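Aromatic amino acid beta-eliminating lyase/threonine aldolase (Exiguobacterium sibiricum, PDB 3LWS) is a member of the beta-eliminating lyase family, with the aminotransferase-type (fold type I) architecture of pyridoxal-phosphate-dependent enzymes, and carries its cofactor on a modified lysine. Local coordinates at residues Met125-Ile130 with Leu158-Arg163; Phe290-Asp295 with Gly315-Leu320; Glu37-Ser40 with Gly46-Ile49. All coordinates share one frame; numbering follows the deposited sequence.

Contact 1: residues Met125-Ile130 with Leu158-Arg163; sequences MTLDEI and LETISR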
# COMPACT_ATOMS: atom_id res chain seq x y z
N MSE A 125 9.94 -29.43 6.89
CA MSE A 125 11.05 -29.95 6.10
C MSE A 125 12.14 -30.43 7.08
O MSE A 125 12.28 -29.89 8.18
CB MSE A 125 11.61 -28.85 5.19
CG MSE A 125 12.36 -27.75 5.96
SE MSE A 125 13.09 -26.36 4.81
CE MSE A 125 11.42 -25.44 4.54
N THR A 126 12.91 -31.43 6.70
CA THR A 126 13.93 -32.00 7.56
C THR A 126 15.28 -31.39 7.19
O THR A 126 15.43 -30.87 6.10
CB THR A 126 13.99 -33.52 7.39
OG1 THR A 126 14.47 -33.83 6.08
CG2 THR A 126 12.63 -34.15 7.61
N LEU A 127 16.24 -31.45 8.10
CA LEU A 127 17.60 -31.00 7.80
C LEU A 127 18.22 -31.78 6.63
O LEU A 127 18.91 -31.18 5.79
CB LEU A 127 18.49 -31.10 9.04
CG LEU A 127 19.96 -30.71 8.91
CD1 LEU A 127 20.18 -29.34 8.38
CD2 LEU A 127 20.62 -30.81 10.26
N ASP A 128 17.96 -33.09 6.55
CA ASP A 128 18.42 -33.87 5.40
C ASP A 128 17.87 -33.35 4.08
O ASP A 128 18.60 -33.33 3.07
CB ASP A 128 18.06 -35.34 5.52
CG ASP A 128 18.91 -36.06 6.56
OD1 ASP A 128 20.03 -35.62 6.85
OD2 ASP A 128 18.43 -37.08 7.09
N GLU A 129 16.59 -32.97 4.07
CA GLU A 129 15.99 -32.40 2.85
C GLU A 129 16.62 -31.08 2.42
O GLU A 129 16.77 -30.84 1.25
CB GLU A 129 14.49 -32.24 3.02
CG GLU A 129 13.76 -33.56 2.87
CD GLU A 129 12.35 -33.52 3.38
OE1 GLU A 129 12.04 -32.73 4.29
OE2 GLU A 129 11.54 -34.32 2.90
N ILE A 130 17.01 -30.24 3.38
CA ILE A 130 17.75 -29.00 3.09
C ILE A 130 19.15 -29.34 2.53
O ILE A 130 19.55 -28.78 1.54
CB ILE A 130 17.89 -28.13 4.37
CG1 ILE A 130 16.51 -27.56 4.80
CG2 ILE A 130 18.90 -27.01 4.20
CD1 ILE A 130 16.53 -26.95 6.16
N LEU A 158 18.00 -24.40 13.86
CA LEU A 158 18.13 -23.19 13.08
C LEU A 158 19.59 -22.77 12.98
O LEU A 158 19.99 -22.28 11.95
CB LEU A 158 17.30 -22.05 13.64
CG LEU A 158 15.79 -22.26 13.78
CD1 LEU A 158 15.20 -21.04 14.44
CD2 LEU A 158 15.11 -22.51 12.47
N GLU A 159 20.37 -22.99 14.03
CA GLU A 159 21.78 -22.62 14.01
C GLU A 159 22.54 -23.44 12.98
O GLU A 159 23.37 -22.91 12.24
CB GLU A 159 22.41 -22.80 15.39
CG GLU A 159 22.00 -21.79 16.41
CD GLU A 159 22.76 -22.01 17.72
OE1 GLU A 159 22.62 -23.09 18.32
OE2 GLU A 159 23.49 -21.11 18.13
N THR A 160 22.24 -24.72 12.94
CA THR A 160 22.82 -25.64 11.98
C THR A 160 22.46 -25.30 10.54
O THR A 160 23.32 -25.37 9.67
CB THR A 160 22.38 -27.09 12.32
OG1 THR A 160 22.97 -27.45 13.57
CG2 THR A 160 22.80 -28.08 11.24
N ILE A 161 21.18 -24.97 10.31
CA ILE A 161 20.70 -24.57 8.97
C ILE A 161 21.37 -23.26 8.52
O ILE A 161 21.73 -23.14 7.37
CB ILE A 161 19.14 -24.39 8.91
CG1 ILE A 161 18.46 -25.75 9.06
CG2 ILE A 161 18.69 -23.72 7.58
CD1 ILE A 161 16.99 -25.64 9.20
N SER A 162 21.51 -22.31 9.44
CA SER A 162 22.17 -21.02 9.18
C SER A 162 23.64 -21.19 8.78
O SER A 162 24.11 -20.55 7.83
CB SER A 162 22.11 -20.16 10.43
OG SER A 162 22.70 -18.91 10.22
N ARG A 163 24.37 -22.04 9.49
CA ARG A 163 25.77 -22.34 9.14
C ARG A 163 25.88 -23.10 7.82
O ARG A 163 26.74 -22.82 7.01
CB ARG A 163 26.43 -23.15 10.25
CG ARG A 163 27.95 -23.46 10.02
CD ARG A 163 28.58 -24.19 11.23
NE ARG A 163 28.40 -23.41 12.46
CZ ARG A 163 27.38 -23.53 13.32
NH1 ARG A 163 26.41 -24.43 13.15
NH2 ARG A 163 27.33 -22.73 14.39

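Contact 2: residues Phe290-Asp295 with Gly315-Leu320; sequences FHLHFD and GFVGYL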
# COMPACT_ATOMS: atom_id res chain seq x y z
N PHE A 290 -2.50 -22.46 17.33
CA PHE A 290 -2.59 -23.85 16.97
C PHE A 290 -3.76 -24.03 15.99
O PHE A 290 -4.57 -23.12 15.79
CB PHE A 290 -2.77 -24.73 18.20
CG PHE A 290 -3.90 -24.33 19.12
CD1 PHE A 290 -3.69 -23.46 20.18
CD2 PHE A 290 -5.18 -24.86 18.94
CE1 PHE A 290 -4.73 -23.12 21.05
CE2 PHE A 290 -6.23 -24.51 19.78
CZ PHE A 290 -6.00 -23.65 20.86
N HIS A 291 -3.86 -25.21 15.38
CA HIS A 291 -5.09 -25.54 14.66
C HIS A 291 -5.94 -26.44 15.49
O HIS A 291 -5.44 -27.28 16.22
CB HIS A 291 -4.81 -26.15 13.29
CG HIS A 291 -4.27 -25.18 12.28
ND1 HIS A 291 -3.85 -25.56 11.03
CD2 HIS A 291 -4.06 -23.83 12.35
CE1 HIS A 291 -3.40 -24.50 10.37
NE2 HIS A 291 -3.54 -23.44 11.14
N LEU A 292 -7.24 -26.24 15.37
CA LEU A 292 -8.24 -26.97 16.13
C LEU A 292 -9.04 -27.81 15.13
O LEU A 292 -9.79 -27.25 14.33
CB LEU A 292 -9.16 -25.98 16.84
CG LEU A 292 -10.30 -26.56 17.67
CD1 LEU A 292 -9.74 -27.44 18.79
CD2 LEU A 292 -11.15 -25.41 18.23
N HIS A 293 -8.85 -29.12 15.22
CA HIS A 293 -9.48 -30.17 14.42
C HIS A 293 -10.65 -30.89 15.13
O HIS A 293 -10.48 -31.37 16.27
CB HIS A 293 -8.44 -31.26 14.20
CG HIS A 293 -7.31 -30.86 13.32
ND1 HIS A 293 -6.73 -31.72 12.42
CD2 HIS A 293 -6.63 -29.69 13.21
CE1 HIS A 293 -5.75 -31.10 11.79
NE2 HIS A 293 -5.69 -29.86 12.24
N PHE A 294 -11.78 -31.02 14.45
CA PHE A 294 -12.95 -31.74 14.88
C PHE A 294 -13.19 -32.92 13.92
O PHE A 294 -13.25 -32.71 12.70
CB PHE A 294 -14.21 -30.84 14.84
CG PHE A 294 -14.10 -29.58 15.65
CD1 PHE A 294 -13.56 -28.41 15.12
CD2 PHE A 294 -14.54 -29.55 16.96
CE1 PHE A 294 -13.45 -27.26 15.89
CE2 PHE A 294 -14.44 -28.40 17.72
CZ PHE A 294 -13.90 -27.26 17.19
N ASP A 295 -13.37 -34.11 14.46
CA ASP A 295 -13.79 -35.26 13.65
C ASP A 295 -15.20 -34.93 13.13
O ASP A 295 -16.03 -34.37 13.84
CB ASP A 295 -13.77 -36.57 14.46
CG ASP A 295 -12.34 -37.18 14.63
OD1 ASP A 295 -11.36 -36.76 13.97
OD2 ASP A 295 -12.20 -38.13 15.43
N GLY A 315 -17.20 -16.67 21.72
CA GLY A 315 -16.67 -17.19 20.44
C GLY A 315 -15.49 -18.15 20.58
O GLY A 315 -14.39 -17.75 20.96
N PHE A 316 -15.72 -19.44 20.31
CA PHE A 316 -14.64 -20.46 20.25
C PHE A 316 -14.07 -20.61 18.84
O PHE A 316 -12.86 -20.73 18.66
CB PHE A 316 -15.12 -21.83 20.71
CG PHE A 316 -15.55 -21.89 22.15
CD1 PHE A 316 -16.84 -21.51 22.52
CD2 PHE A 316 -14.66 -22.30 23.12
CE1 PHE A 316 -17.24 -21.55 23.84
CE2 PHE A 316 -15.04 -22.34 24.45
CZ PHE A 316 -16.33 -21.96 24.82
N VAL A 317 -14.97 -20.57 17.85
CA VAL A 317 -14.69 -20.96 16.45
C VAL A 317 -15.49 -20.04 15.54
O VAL A 317 -16.71 -19.99 15.62
CB VAL A 317 -15.13 -22.42 16.21
CG1 VAL A 317 -14.95 -22.88 14.71
CG2 VAL A 317 -14.39 -23.35 17.15
N GLY A 318 -14.79 -19.30 14.70
CA GLY A 318 -15.43 -18.36 13.77
C GLY A 318 -15.71 -18.87 12.37
O GLY A 318 -16.50 -18.26 11.65
N TYR A 319 -15.08 -19.98 12.00
CA TYR A 319 -15.24 -20.57 10.68
C TYR A 319 -14.63 -21.98 10.75
O TYR A 319 -13.74 -22.20 11.55
CB TYR A 319 -14.49 -19.72 9.65
CG TYR A 319 -13.00 -19.85 9.82
CD1 TYR A 319 -12.30 -19.04 10.70
CD2 TYR A 319 -12.28 -20.87 9.13
CE1 TYR A 319 -10.89 -19.19 10.87
CE2 TYR A 319 -10.90 -21.04 9.31
CZ TYR A 319 -10.21 -20.19 10.18
OH TYR A 319 -8.85 -20.38 10.37
N LEU A 320 -15.09 -22.89 9.89
CA LEU A 320 -14.47 -24.20 9.69
C LEU A 320 -13.98 -24.42 8.24
O LEU A 320 -14.52 -23.82 7.32
CB LEU A 320 -15.45 -25.30 10.06
CG LEU A 320 -15.83 -25.40 11.55
CD1 LEU A 320 -17.20 -26.15 11.65
CD2 LEU A 320 -14.73 -26.07 12.36

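Contact 3: residues Glu37-Ser40 with Gly46-Ile49; sequences EMAS and GAII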
# COMPACT_ATOMS: atom_id res chain seq x y z
N GLU A 37 0.12 18.32 14.12
CA GLU A 37 1.19 18.98 13.41
C GLU A 37 2.37 18.05 13.06
O GLU A 37 3.26 18.45 12.37
CB GLU A 37 1.68 20.22 14.20
CG GLU A 37 0.57 21.24 14.56
CD GLU A 37 -0.40 20.76 15.66
OE1 GLU A 37 -0.01 19.96 16.55
OE2 GLU A 37 -1.57 21.19 15.63
N MSE A 38 2.37 16.80 13.50
CA MSE A 38 3.47 15.90 13.10
C MSE A 38 3.56 15.77 11.57
O MSE A 38 2.56 15.47 10.92
CB MSE A 38 3.29 14.51 13.73
CG MSE A 38 4.62 13.74 13.87
SE MSE A 38 4.36 11.90 14.44
CE MSE A 38 5.94 11.66 15.59
N ALA A 39 4.76 16.02 11.00
CA ALA A 39 4.95 15.94 9.55
C ALA A 39 4.92 14.48 9.06
O ALA A 39 5.42 13.55 9.70
CB ALA A 39 6.27 16.66 9.06
N SER A 40 4.33 14.31 7.90
CA SER A 40 4.24 13.03 7.27
C SER A 40 5.58 12.64 6.74
O SER A 40 6.41 13.49 6.47
CB SER A 40 3.28 13.08 6.09
OG SER A 40 3.46 11.95 5.23
N GLY A 46 12.19 10.87 5.24
CA GLY A 46 11.70 11.96 6.03
C GLY A 46 11.19 11.49 7.37
O GLY A 46 11.64 10.46 7.92
N ALA A 47 10.23 12.26 7.89
CA ALA A 47 9.69 12.06 9.22
C ALA A 47 8.97 10.72 9.33
O ALA A 47 8.42 10.26 8.35
CB ALA A 47 8.73 13.16 9.55
N ILE A 48 9.00 10.15 10.53
CA ILE A 48 8.24 8.98 10.95
C ILE A 48 8.89 7.71 10.42
O ILE A 48 9.32 6.85 11.20
CB ILE A 48 6.69 9.06 10.57
CG1 ILE A 48 6.00 10.26 11.22
CG2 ILE A 48 5.97 7.84 11.01
CD1 ILE A 48 4.50 10.41 10.81
N ILE A 49 8.97 7.59 9.10
CA ILE A 49 9.50 6.39 8.46
C ILE A 49 10.98 6.13 8.79
O ILE A 49 11.33 5.00 9.11
CB ILE A 49 9.26 6.42 6.92
CG1 ILE A 49 9.51 5.02 6.32
CG2 ILE A 49 10.13 7.50 6.26
CD1 ILE A 49 8.87 4.76 4.90
O HOH W 1 9.04 14.03 5.97

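Contact 1: residues Met125-Ile130 with Leu158-Arg163
Two helices flanking the seven-stranded sheet of this aminotransferase-type fold meet here, with Leu127 and Ile130 of helix 127-131 set against Thr160 and Ile161 of helix 155-167. Leu127 CA and Ile161 CA are the closest alpha carbons, 7.2 Å apart, and no hydrogen bond crosses, so apolar side-chain carbons do the joining. Leu127 has CG anti to its own N (chi1 178°), which turns CD1 and CD2 to Thr160 and Ile161. Leu127 CD2 lies 3.6 Å from Thr160 CG2, the two side chains crossing almost perpendicularly, while Leu127 CD1 runs alongside Ile161 in the opposite sense, 4.0 Å from Ile161 CG1. Deeper in, Ile130 and Ile161 also cross at about a right angle. Ile130 CD1 and Ile161 CD1 approach to 3.3 Å, tighter than usual for two methyls. Thr126 N-caps the shorter helix through a capping box: Glu129 N donates to Thr126 OG1 (3.0 Å), and Thr126 N returns a bond to Glu129 OE1 (2.9 Å), meeting it on the anti side, 20° out of the carboxylate plane. Glu129 OE2 has a salt bridge to Arg123. Beneath both helices runs strand 138-142, whose Leu139 touches Ile130 and Ile161.

Contact 2: residues Phe290-Asp295 with Gly315-Leu320
Phe294 reaches from strand 289-295 to Val317 and Leu320, and its path shows how the strand is joined to the loop at 315-320. CB leaves the backbone toward the loop, and CG, anti to the carbonyl carbon (chi1 -57°), places the ring where CD1, CE1 and CZ make the contacts. The Phe294 CD1-CE1 bond meets Leu320 CD2, Phe294 CD1 at 3.8 Å and Phe294 CE1 at 3.9 Å, the two side chains crossing near a right angle. At the tip, Phe294 CZ lies 3.9 Å from Val317 CG2, where ring and valine pass one another in opposite directions. Both methyls come in obliquely to the ring. Val317 CG2 is shared, since Leu292 CD2, two residues back on the same side of the strand, sits 4.0 Å from it. The backbones stay well apart, Leu292 CA and Val317 CA being 8.8 Å from each other, and no hydrogen bond links them, so the join is purely apolar. Helix 298-312, which connects strand and loop, packs over the cluster with Ile301 on Phe294, Leu305 on Val317 and Ala298 on Leu320, while the strand itself bonds to 278-281 and 326-332 in the four-stranded antiparallel sheet.

Contact 3: residues Glu37-Ser40 with Gly46-Ile49
Met38, modelled as selenomethionine, lays its selenium against the end of Ile48: Met38 SE is 3.9 Å from Ile48 CD1 and 4.0 Å from Ile48 CG1, the side chains meeting at a slant. With CG anti to the backbone N (chi1 -155°) the Met38 chain runs out toward the second segment, extended as far as the selenium and bent at the last torsion. Ile48 answers with its longer branch. CG1 lies opposite the carbonyl carbon, and the extended continuation brings Ile48 CD1 up against both the selenium and the main chain of Ala39, 3.5 Å from Ala39 O, with the selenium and the oxygen met from directions nearly at right angles. Ala39 O is also approached by Ala47 CB at 3.3 Å. Hemmed in by carbon, it is buried with no polar partner in the model. Ala39 CB and Ala47 CB stand 4.3 Å apart.

Ile48 sits at the centre of a tight turn. Phi 78° and psi -62° are the values of a classic gamma turn, and Ile49 N makes the matching, though weak, bond to Ala47 O. The turn leads directly into helix 49-60, with Ile48 at the N-cap position, and Tyr241 and Ile244 of helix 241-254 touch Ile48.

Polar linkage between the segments comes from one water, which donates to Ser40 O at 2.7 Å and accepts from Ala47 N at 2.9 Å. Ser40 CB points away from the second segment, and its OG bonds to Ser239 OG. The first segment belongs to the dimer interface: the backbones of Met38 and Ser40 hydrogen-bond to the second subunit, where Val24 of that subunit packs on Met38 and Arg22 of that subunit on Ser40.

In the fold
The three contacts are spread over separate parts of the subunit and follow one another along the chain in the order 3, 1, 2. Contact 1 joins two helices packed against strand 138-142 of the large mixed sheet, which also contains strands 199-203 and 214-218; the cofactor-bearing Lys206 falls in the connection between these two. Contact 2 belongs to the smaller antiparallel sheet. Centres of contacts 1 and 2 are about 32 Å apart, with nearest atoms about 15 Å apart. Contact 3 is remote from both, its centre about 42 Å from each of the others, and it lies across the chain's centre from contact 2. Unlike contacts 1 and 2, which no other chain of the assembly touches, it adjoins the second subunit.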